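Local coordinates for protein oligogalacturonate lyase (Yersinia enterocolitica subsp. enterocolitica, PDB 3PE7) that cleaves oligogalacturonides by beta-elimination in the bacterial cytoplasm, probably at a manganese site on its seven-bladed beta-propeller, at residues C33-R45 with N82-A94. Numbering follows the deposited sequence.
Sequences CHRNYFYQKCFTR and NTFGGFLSPDDDA
Tyr37 and Phe84 meet where two neighbouring blades of the seven-bladed beta-propeller join, and the segments 33-45 and 82-94 run on together from there to Thr44 and Asp92. Two backbone bonds tie them: Tyr37 N donates to Phe84 O and Leu88 N to Lys41 O. Between these bonds segment 33-45 makes a type I turn from Tyr37 to Gln40.

At one end His34, Tyr37 and Phe84 form an aromatic cluster. The imidazole lies in an offset stack on Phe84, centroids 4.0 Å apart and planes nearly parallel (13°). Its NE2 shares a 2.7 Å hydrogen bond with Thr83 OG1. ND1 donates to Arg35 O, so both nitrogens fix the ring's rotation. Phe84 CB sits over the face of the Tyr37 ring, 3.6 Å from its centroid, in a CH-pi contact. Tyr37 also touches Gln350 and His355, both manganese ligands, which places the cluster beside the metal site.

At the other end the fully extended Lys41, its CG anti to the backbone N (chi1 178°), passes Leu88 CB; its NZ hydrogen-bonds Ser89 O and forms a 2.7 Å salt bridge with Asp92 OD1. Leu88 CD1 packs against Cys42 O. Ser89 O also accepts Asp92 N, from the opposite face of its plane, within the Ser89-Asp92 type I turn. The guanidinium of Arg45 lies flat over Asp91 CA. Asp92 is thus shared by two basic side chains: Arg45 N and NE hydrogen-bond its OD2 from opposite faces of the carboxylate, and the NE contact, at 3.0 Å, is a second salt bridge.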
ATOM      1  N   CYS A  33      -0.617  -3.509 -16.403  1.00  9.32           N
ATOM      2  CA  CYS A  33      -1.374  -2.564 -15.574  1.00  9.59           C
ATOM      3  C   CYS A  33      -1.408  -3.108 -14.150  1.00  9.08           C
ATOM      4  O   CYS A  33      -1.454  -4.324 -13.930  1.00  9.67           O
ATOM      5  CB  CYS A  33      -2.816  -2.419 -16.077  1.00  9.75           C
ATOM      6  SG  CYS A  33      -2.940  -1.772 -17.773  1.00 10.64           S
ATOM      7  N   HIS A  34      -1.386  -2.221 -13.174  1.00  8.58           N
ATOM      8  CA  HIS A  34      -1.402  -2.689 -11.794  1.00  8.07           C
ATOM      9  C   HIS A  34      -2.091  -1.688 -10.894  1.00  8.39           C
ATOM     10  O   HIS A  34      -2.138  -0.494 -11.185  1.00  8.54           O
ATOM     11  CB  HIS A  34       0.032  -2.913 -11.277  1.00  8.31           C
ATOM     12  CG  HIS A  34       0.812  -1.642 -11.175  1.00  8.16           C
ATOM     13  ND1 HIS A  34       0.775  -0.840 -10.054  1.00  7.80           N
ATOM     14  CD2 HIS A  34       1.574  -0.990 -12.086  1.00  7.92           C
ATOM     15  CE1 HIS A  34       1.536   0.227 -10.260  1.00  8.64           C
ATOM     16  NE2 HIS A  34       2.020   0.166 -11.490  1.00  9.11           N
ATOM     17  N   ARG A  35      -2.628  -2.185  -9.785  1.00  8.87           N
ATOM     18  CA  ARG A  35      -3.216  -1.287  -8.793  1.00  9.32           C
ATOM     19  C   ARG A  35      -2.132  -0.620  -7.946  1.00  9.50           C
ATOM     20  O   ARG A  35      -0.982  -1.064  -7.944  1.00  9.05           O
ATOM     21  CB  ARG A  35      -4.189  -2.088  -7.932  1.00  9.88           C
ATOM     22  CG  ARG A  35      -3.445  -2.953  -6.956  1.00 12.30           C
ATOM     23  CD  ARG A  35      -3.404  -2.144  -5.646  1.00 20.31           C
ATOM     24  NE  ARG A  35      -4.582  -2.555  -4.989  1.00 14.54           N
ATOM     25  CZ  ARG A  35      -5.390  -1.909  -4.160  1.00 11.63           C
ATOM     26  NH1 ARG A  35      -5.241  -0.639  -3.742  1.00  9.64           N
ATOM     27  NH2 ARG A  35      -6.415  -2.629  -3.758  1.00 10.19           N
ATOM     28  N   ASN A  36      -2.483   0.435  -7.202  1.00  9.27           N
ATOM     29  CA  ASN A  36      -1.528   1.114  -6.323  1.00  9.55           C
ATOM     30  C   ASN A  36      -1.328   0.362  -4.998  1.00  8.82           C
ATOM     31  O   ASN A  36      -1.929  -0.702  -4.791  1.00  9.08           O
ATOM     32  CB  ASN A  36      -1.947   2.588  -6.095  1.00  8.46           C
ATOM     33  CG  ASN A  36      -3.161   2.744  -5.160  1.00 10.14           C
ATOM     34  OD1 ASN A  36      -3.406   3.839  -4.632  1.00 10.28           O
ATOM     35  ND2 ASN A  36      -3.922   1.685  -4.976  1.00  7.87           N
ATOM     36  N   TYR A  37      -0.503   0.890  -4.102  1.00  9.72           N
ATOM     37  CA  TYR A  37      -0.359   0.261  -2.796  1.00  9.85           C
ATOM     38  C   TYR A  37      -1.706   0.272  -2.046  1.00 10.62           C
ATOM     39  O   TYR A  37      -2.472   1.246  -2.125  1.00 10.07           O
ATOM     40  CB  TYR A  37       0.744   0.937  -1.974  1.00 10.73           C
ATOM     41  CG  TYR A  37       2.151   0.617  -2.433  1.00 11.71           C
ATOM     42  CD1 TYR A  37       2.491  -0.652  -2.913  1.00 13.23           C
ATOM     43  CD2 TYR A  37       3.163   1.571  -2.322  1.00 13.54           C
ATOM     44  CE1 TYR A  37       3.821  -0.947  -3.304  1.00 14.07           C
ATOM     45  CE2 TYR A  37       4.470   1.290  -2.698  1.00 14.65           C
ATOM     46  CZ  TYR A  37       4.795   0.040  -3.186  1.00 15.40           C
ATOM     47  OH  TYR A  37       6.100  -0.218  -3.563  1.00 17.58           O
ATOM     48  N   PHE A  38      -1.988  -0.822  -1.353  1.00  9.62           N
ATOM     49  CA  PHE A  38      -3.327  -1.089  -0.811  1.00 10.14           C
ATOM     50  C   PHE A  38      -3.816  -0.102   0.242  1.00 10.23           C
ATOM     51  O   PHE A  38      -5.025   0.021   0.458  1.00 11.02           O
ATOM     52  CB  PHE A  38      -3.410  -2.522  -0.239  1.00  9.76           C
ATOM     53  CG  PHE A  38      -2.416  -2.801   0.847  1.00 11.16           C
ATOM     54  CD1 PHE A  38      -2.705  -2.505   2.179  1.00 11.67           C
ATOM     55  CD2 PHE A  38      -1.165  -3.341   0.524  1.00 11.21           C
ATOM     56  CE1 PHE A  38      -1.769  -2.746   3.187  1.00 13.09           C
ATOM     57  CE2 PHE A  38      -0.223  -3.570   1.518  1.00 13.43           C
ATOM     58  CZ  PHE A  38      -0.525  -3.281   2.847  1.00 11.70           C
ATOM     59  N   TYR A  39      -2.882   0.568   0.916  1.00 10.02           N
ATOM     60  CA  TYR A  39      -3.249   1.523   1.983  1.00 10.29           C
ATOM     61  C   TYR A  39      -3.494   2.948   1.464  1.00 10.48           C
ATOM     62  O   TYR A  39      -3.945   3.830   2.236  1.00 10.58           O
ATOM     63  CB  TYR A  39      -2.212   1.493   3.117  1.00 10.61           C
ATOM     64  CG  TYR A  39      -0.789   1.722   2.647  1.00 12.62           C
ATOM     65  CD1 TYR A  39       0.014   0.656   2.219  1.00 12.20           C
ATOM     66  CD2 TYR A  39      -0.251   3.017   2.619  1.00 13.47           C
ATOM     67  CE1 TYR A  39       1.333   0.872   1.776  1.00 13.80           C
ATOM     68  CE2 TYR A  39       1.043   3.235   2.179  1.00 15.51           C
ATOM     69  CZ  TYR A  39       1.822   2.169   1.746  1.00 15.04           C
ATOM     70  OH  TYR A  39       3.111   2.404   1.322  1.00 18.13           O
ATOM     71  N   GLN A  40      -3.209   3.173   0.176  1.00  9.80           N
ATOM     72  CA  GLN A  40      -3.368   4.493  -0.479  1.00  9.81           C
ATOM     73  C   GLN A  40      -4.702   4.579  -1.224  1.00  9.64           C
ATOM     74  O   GLN A  40      -5.091   3.642  -1.948  1.00 10.77           O
ATOM     75  CB  GLN A  40      -2.211   4.795  -1.459  1.00 10.00           C
ATOM     76  CG  GLN A  40      -0.783   4.851  -0.831  1.00 11.44           C
ATOM     77  CD  GLN A  40      -0.512   6.148  -0.062  1.00 12.82           C
ATOM     78  OE1 GLN A  40       0.429   6.892  -0.391  1.00 13.65           O
ATOM     79  NE2 GLN A  40      -1.321   6.424   0.964  1.00 10.91           N
ATOM     80  N   LYS A  41      -5.415   5.698  -1.059  1.00  9.66           N
ATOM     81  CA  LYS A  41      -6.720   5.853  -1.722  1.00  9.62           C
ATOM     82  C   LYS A  41      -6.627   5.786  -3.245  1.00  9.85           C
ATOM     83  O   LYS A  41      -5.872   6.560  -3.858  1.00 10.13           O
ATOM     84  CB  LYS A  41      -7.404   7.168  -1.295  1.00  9.19           C
ATOM     85  CG  LYS A  41      -8.734   7.401  -2.001  1.00  9.86           C
ATOM     86  CD  LYS A  41      -9.370   8.711  -1.525  1.00 10.94           C
ATOM     87  CE  LYS A  41     -10.549   9.076  -2.419  1.00  9.30           C
ATOM     88  NZ  LYS A  41     -11.184  10.374  -1.980  1.00 11.79           N
ATOM     89  N   CYS A  42      -7.377   4.844  -3.849  1.00  9.43           N
ATOM     90  CA  CYS A  42      -7.462   4.734  -5.311  1.00  9.08           C
ATOM     91  C   CYS A  42      -8.868   4.809  -5.909  1.00  9.09           C
ATOM     92  O   CYS A  42      -9.001   5.075  -7.080  1.00  9.54           O
ATOM     93  CB  CYS A  42      -6.774   3.453  -5.840  1.00  8.98           C
ATOM     94  SG  CYS A  42      -7.425   1.898  -5.146  1.00  9.73           S
ATOM     95  N   PHE A  43      -9.900   4.540  -5.104  1.00  9.70           N
ATOM     96  CA  PHE A  43     -11.271   4.720  -5.548  1.00  9.10           C
ATOM     97  C   PHE A  43     -11.769   6.095  -5.142  1.00  9.69           C
ATOM     98  O   PHE A  43     -11.476   6.541  -4.053  1.00 10.83           O
ATOM     99  CB  PHE A  43     -12.200   3.685  -4.912  1.00  8.91           C
ATOM    100  CG  PHE A  43     -12.049   2.317  -5.469  1.00  8.41           C
ATOM    101  CD1 PHE A  43     -12.704   1.953  -6.644  1.00  8.29           C
ATOM    102  CD2 PHE A  43     -11.274   1.375  -4.789  1.00  9.27           C
ATOM    103  CE1 PHE A  43     -12.580   0.636  -7.148  1.00  9.27           C
ATOM    104  CE2 PHE A  43     -11.119   0.086  -5.297  1.00 10.34           C
ATOM    105  CZ  PHE A  43     -11.783  -0.285  -6.464  1.00 10.22           C
ATOM    106  N   THR A  44     -12.542   6.747  -6.007  1.00 10.73           N
ATOM    107  CA  THR A  44     -13.250   7.967  -5.589  1.00 11.02           C
ATOM    108  C   THR A  44     -14.302   7.576  -4.534  1.00 12.50           C
ATOM    109  O   THR A  44     -14.665   6.415  -4.421  1.00 11.94           O
ATOM    110  CB  THR A  44     -13.887   8.729  -6.770  1.00 11.71           C
ATOM    111  OG1 THR A  44     -14.713   7.862  -7.556  1.00 11.36           O
ATOM    112  CG2 THR A  44     -12.798   9.311  -7.654  1.00 11.57           C
ATOM    113  N   ARG A  45     -14.774   8.548  -3.769  1.00 13.31           N
ATOM    114  CA  ARG A  45     -15.665   8.247  -2.638  1.00 13.98           C
ATOM    115  C   ARG A  45     -16.932   7.489  -3.033  1.00 14.65           C
ATOM    116  O   ARG A  45     -17.392   6.626  -2.279  1.00 15.50           O
ATOM    117  CB  ARG A  45     -16.020   9.529  -1.894  1.00 14.13           C
ATOM    118  CG  ARG A  45     -14.839  10.122  -1.140  1.00 13.25           C
ATOM    119  CD  ARG A  45     -15.183  11.530  -0.601  1.00 15.28           C
ATOM    120  NE  ARG A  45     -15.462  12.474  -1.668  1.00 19.18           N
ATOM    121  CZ  ARG A  45     -15.804  13.743  -1.452  1.00 20.00           C
ATOM    122  NH1 ARG A  45     -15.895  14.201  -0.207  1.00 21.63           N
ATOM    123  NH2 ARG A  45     -16.063  14.542  -2.476  1.00 20.15           N
ATOM    124  N   ASN A  82       6.494   6.983 -10.250  1.00 12.25           N
ATOM    125  CA  ASN A  82       6.311   5.855  -9.351  1.00 11.21           C
ATOM    126  C   ASN A  82       4.810   5.647  -9.289  1.00 10.21           C
ATOM    127  O   ASN A  82       4.089   6.464  -8.715  1.00  9.87           O
ATOM    128  CB  ASN A  82       6.872   6.149  -7.967  1.00 11.53           C
ATOM    129  CG  ASN A  82       6.642   5.018  -6.990  1.00 14.06           C
ATOM    130  OD1 ASN A  82       5.541   4.456  -6.903  1.00 12.97           O
ATOM    131  ND2 ASN A  82       7.683   4.689  -6.219  1.00 15.66           N
ATOM    132  N   THR A  83       4.358   4.569  -9.917  1.00 10.42           N
ATOM    133  CA  THR A  83       2.931   4.298 -10.072  1.00  9.46           C
ATOM    134  C   THR A  83       2.333   3.518  -8.896  1.00  9.34           C
ATOM    135  O   THR A  83       1.158   3.107  -8.935  1.00  9.76           O
ATOM    136  CB  THR A  83       2.609   3.587 -11.410  1.00  9.91           C
ATOM    137  OG1 THR A  83       3.471   2.447 -11.578  1.00 10.38           O
ATOM    138  CG2 THR A  83       2.793   4.572 -12.578  1.00  9.29           C
ATOM    139  N   PHE A  84       3.111   3.341  -7.834  1.00  9.10           N
ATOM    140  CA  PHE A  84       2.609   2.573  -6.702  1.00  9.14           C
ATOM    141  C   PHE A  84       2.189   3.451  -5.536  1.00  9.12           C
ATOM    142  O   PHE A  84       1.194   3.171  -4.868  1.00  8.35           O
ATOM    143  CB  PHE A  84       3.662   1.552  -6.229  1.00  8.10           C
ATOM    144  CG  PHE A  84       3.887   0.453  -7.225  1.00  9.51           C
ATOM    145  CD1 PHE A  84       4.716   0.669  -8.338  1.00 10.44           C
ATOM    146  CD2 PHE A  84       3.250  -0.773  -7.081  1.00  9.88           C
ATOM    147  CE1 PHE A  84       4.913  -0.341  -9.268  1.00 10.92           C
ATOM    148  CE2 PHE A  84       3.442  -1.782  -8.002  1.00 10.26           C
ATOM    149  CZ  PHE A  84       4.265  -1.567  -9.090  1.00 10.79           C
ATOM    150  N   GLY A  85       2.954   4.510  -5.295  1.00  9.32           N
ATOM    151  CA  GLY A  85       2.764   5.308  -4.084  1.00  9.79           C
ATOM    152  C   GLY A  85       1.653   6.342  -4.164  1.00  9.78           C
ATOM    153  O   GLY A  85       1.357   6.994  -3.156  1.00 10.95           O
ATOM    154  N   GLY A  86       1.057   6.506  -5.342  1.00 10.11           N
ATOM    155  CA  GLY A  86       0.130   7.619  -5.596  1.00 10.03           C
ATOM    156  C   GLY A  86      -1.203   7.430  -4.914  1.00 10.49           C
ATOM    157  O   GLY A  86      -1.620   6.306  -4.663  1.00 11.25           O
ATOM    158  N   PHE A  87      -1.866   8.546  -4.617  1.00  9.79           N
ATOM    159  CA  PHE A  87      -3.173   8.499  -3.964  1.00 10.20           C
ATOM    160  C   PHE A  87      -4.057   9.660  -4.408  1.00 10.78           C
ATOM    161  O   PHE A  87      -3.577  10.716  -4.833  1.00 10.85           O
ATOM    162  CB  PHE A  87      -3.019   8.478  -2.443  1.00 10.30           C
ATOM    163  CG  PHE A  87      -2.339   9.698  -1.869  1.00 10.38           C
ATOM    164  CD1 PHE A  87      -3.092  10.787  -1.428  1.00 11.21           C
ATOM    165  CD2 PHE A  87      -0.951   9.748  -1.753  1.00 12.34           C
ATOM    166  CE1 PHE A  87      -2.453  11.929  -0.875  1.00 11.33           C
ATOM    167  CE2 PHE A  87      -0.299  10.876  -1.197  1.00 11.00           C
ATOM    168  CZ  PHE A  87      -1.043  11.965  -0.762  1.00 11.67           C
ATOM    169  N   LEU A  88      -5.358   9.441  -4.322  1.00 10.46           N
ATOM    170  CA  LEU A  88      -6.341  10.494  -4.559  1.00 10.60           C
ATOM    171  C   LEU A  88      -6.560  11.296  -3.285  1.00 10.60           C
ATOM    172  O   LEU A  88      -6.507  10.764  -2.173  1.00 10.72           O
ATOM    173  CB  LEU A  88      -7.674   9.879  -5.004  1.00  9.97           C
ATOM    174  CG  LEU A  88      -7.628   9.077  -6.309  1.00 11.32           C
ATOM    175  CD1 LEU A  88      -9.043   8.476  -6.608  1.00 12.46           C
ATOM    176  CD2 LEU A  88      -7.109   9.964  -7.436  1.00 13.43           C
ATOM    177  N   SER A  89      -6.835  12.589  -3.457  1.00 10.48           N
ATOM    178  CA  SER A  89      -7.171  13.435  -2.320  1.00 11.40           C
ATOM    179  C   SER A  89      -8.551  13.032  -1.756  1.00 11.93           C
ATOM    180  O   SER A  89      -9.348  12.409  -2.471  1.00 12.38           O
ATOM    181  CB  SER A  89      -7.203  14.906  -2.766  1.00 11.63           C
ATOM    182  OG  SER A  89      -8.132  15.101  -3.820  1.00 11.90           O
ATOM    183  N   PRO A  90      -8.850  13.429  -0.506  1.00 12.91           N
ATOM    184  CA  PRO A  90     -10.185  13.125   0.053  1.00 13.40           C
ATOM    185  C   PRO A  90     -11.343  13.589  -0.819  1.00 14.18           C
ATOM    186  O   PRO A  90     -12.330  12.847  -0.987  1.00 13.90           O
ATOM    187  CB  PRO A  90     -10.175  13.841   1.418  1.00 14.09           C
ATOM    188  CG  PRO A  90      -8.731  13.857   1.830  1.00 14.23           C
ATOM    189  CD  PRO A  90      -7.940  13.990   0.512  1.00 13.28           C
ATOM    190  N   ASP A  91     -11.212  14.778  -1.416  1.00 14.38           N
ATOM    191  CA  ASP A  91     -12.282  15.350  -2.222  1.00 16.05           C
ATOM    192  C   ASP A  91     -12.343  14.836  -3.669  1.00 15.48           C
ATOM    193  O   ASP A  91     -13.143  15.309  -4.473  1.00 15.27           O
ATOM    194  CB  ASP A  91     -12.229  16.894  -2.166  1.00 17.20           C
ATOM    195  CG  ASP A  91     -12.571  17.442  -0.785  1.00 22.71           C
ATOM    196  OD1 ASP A  91     -13.290  16.757  -0.011  1.00 28.54           O
ATOM    197  OD2 ASP A  91     -12.127  18.573  -0.466  1.00 26.73           O
ATOM    198  N   ASP A  92     -11.511  13.846  -4.000  1.00 15.28           N
ATOM    199  CA  ASP A  92     -11.514  13.264  -5.362  1.00 14.94           C
ATOM    200  C   ASP A  92     -11.077  14.218  -6.474  1.00 15.27           C
ATOM    201  O   ASP A  92     -11.337  13.966  -7.658  1.00 15.91           O
ATOM    202  CB  ASP A  92     -12.902  12.692  -5.715  1.00 15.31           C
ATOM    203  CG  ASP A  92     -13.378  11.662  -4.725  1.00 16.52           C
ATOM    204  OD1 ASP A  92     -12.541  10.898  -4.198  1.00 16.49           O
ATOM    205  OD2 ASP A  92     -14.601  11.624  -4.458  1.00 17.85           O
ATOM    206  N   ASP A  93     -10.406  15.305  -6.108  1.00 15.06           N
ATOM    207  CA  ASP A  93     -10.088  16.330  -7.089  1.00 15.43           C
ATOM    208  C   ASP A  93      -8.607  16.404  -7.463  1.00 14.47           C
ATOM    209  O   ASP A  93      -8.227  17.197  -8.331  1.00 14.11           O
ATOM    210  CB  ASP A  93     -10.595  17.706  -6.620  1.00 16.37           C
ATOM    211  CG  ASP A  93     -10.021  18.137  -5.284  1.00 19.61           C
ATOM    212  OD1 ASP A  93     -10.221  19.320  -4.921  1.00 26.93           O
ATOM    213  OD2 ASP A  93      -9.401  17.334  -4.550  1.00 23.43           O
ATOM    214  N   ALA A  94      -7.786  15.600  -6.793  1.00 13.60           N
ATOM    215  CA  ALA A  94      -6.338  15.626  -7.043  1.00 12.97           C
ATOM    216  C   ALA A  94      -5.690  14.255  -6.945  1.00 12.49           C
ATOM    217  O   ALA A  94      -6.165  13.380  -6.227  1.00 12.37           O
ATOM    218  CB  ALA A  94      -5.640  16.597  -6.095  1.00 13.17           C
TER
HETATM  219  O   HOH W   1      -1.511   2.409  -9.479  1.00 23.81           O
HETATM  220  O   HOH W   2       7.854   2.459  -3.885  1.00 24.00           O
HETATM  221  O   HOH W   3     -16.330  13.983  -5.201  1.00 31.31           O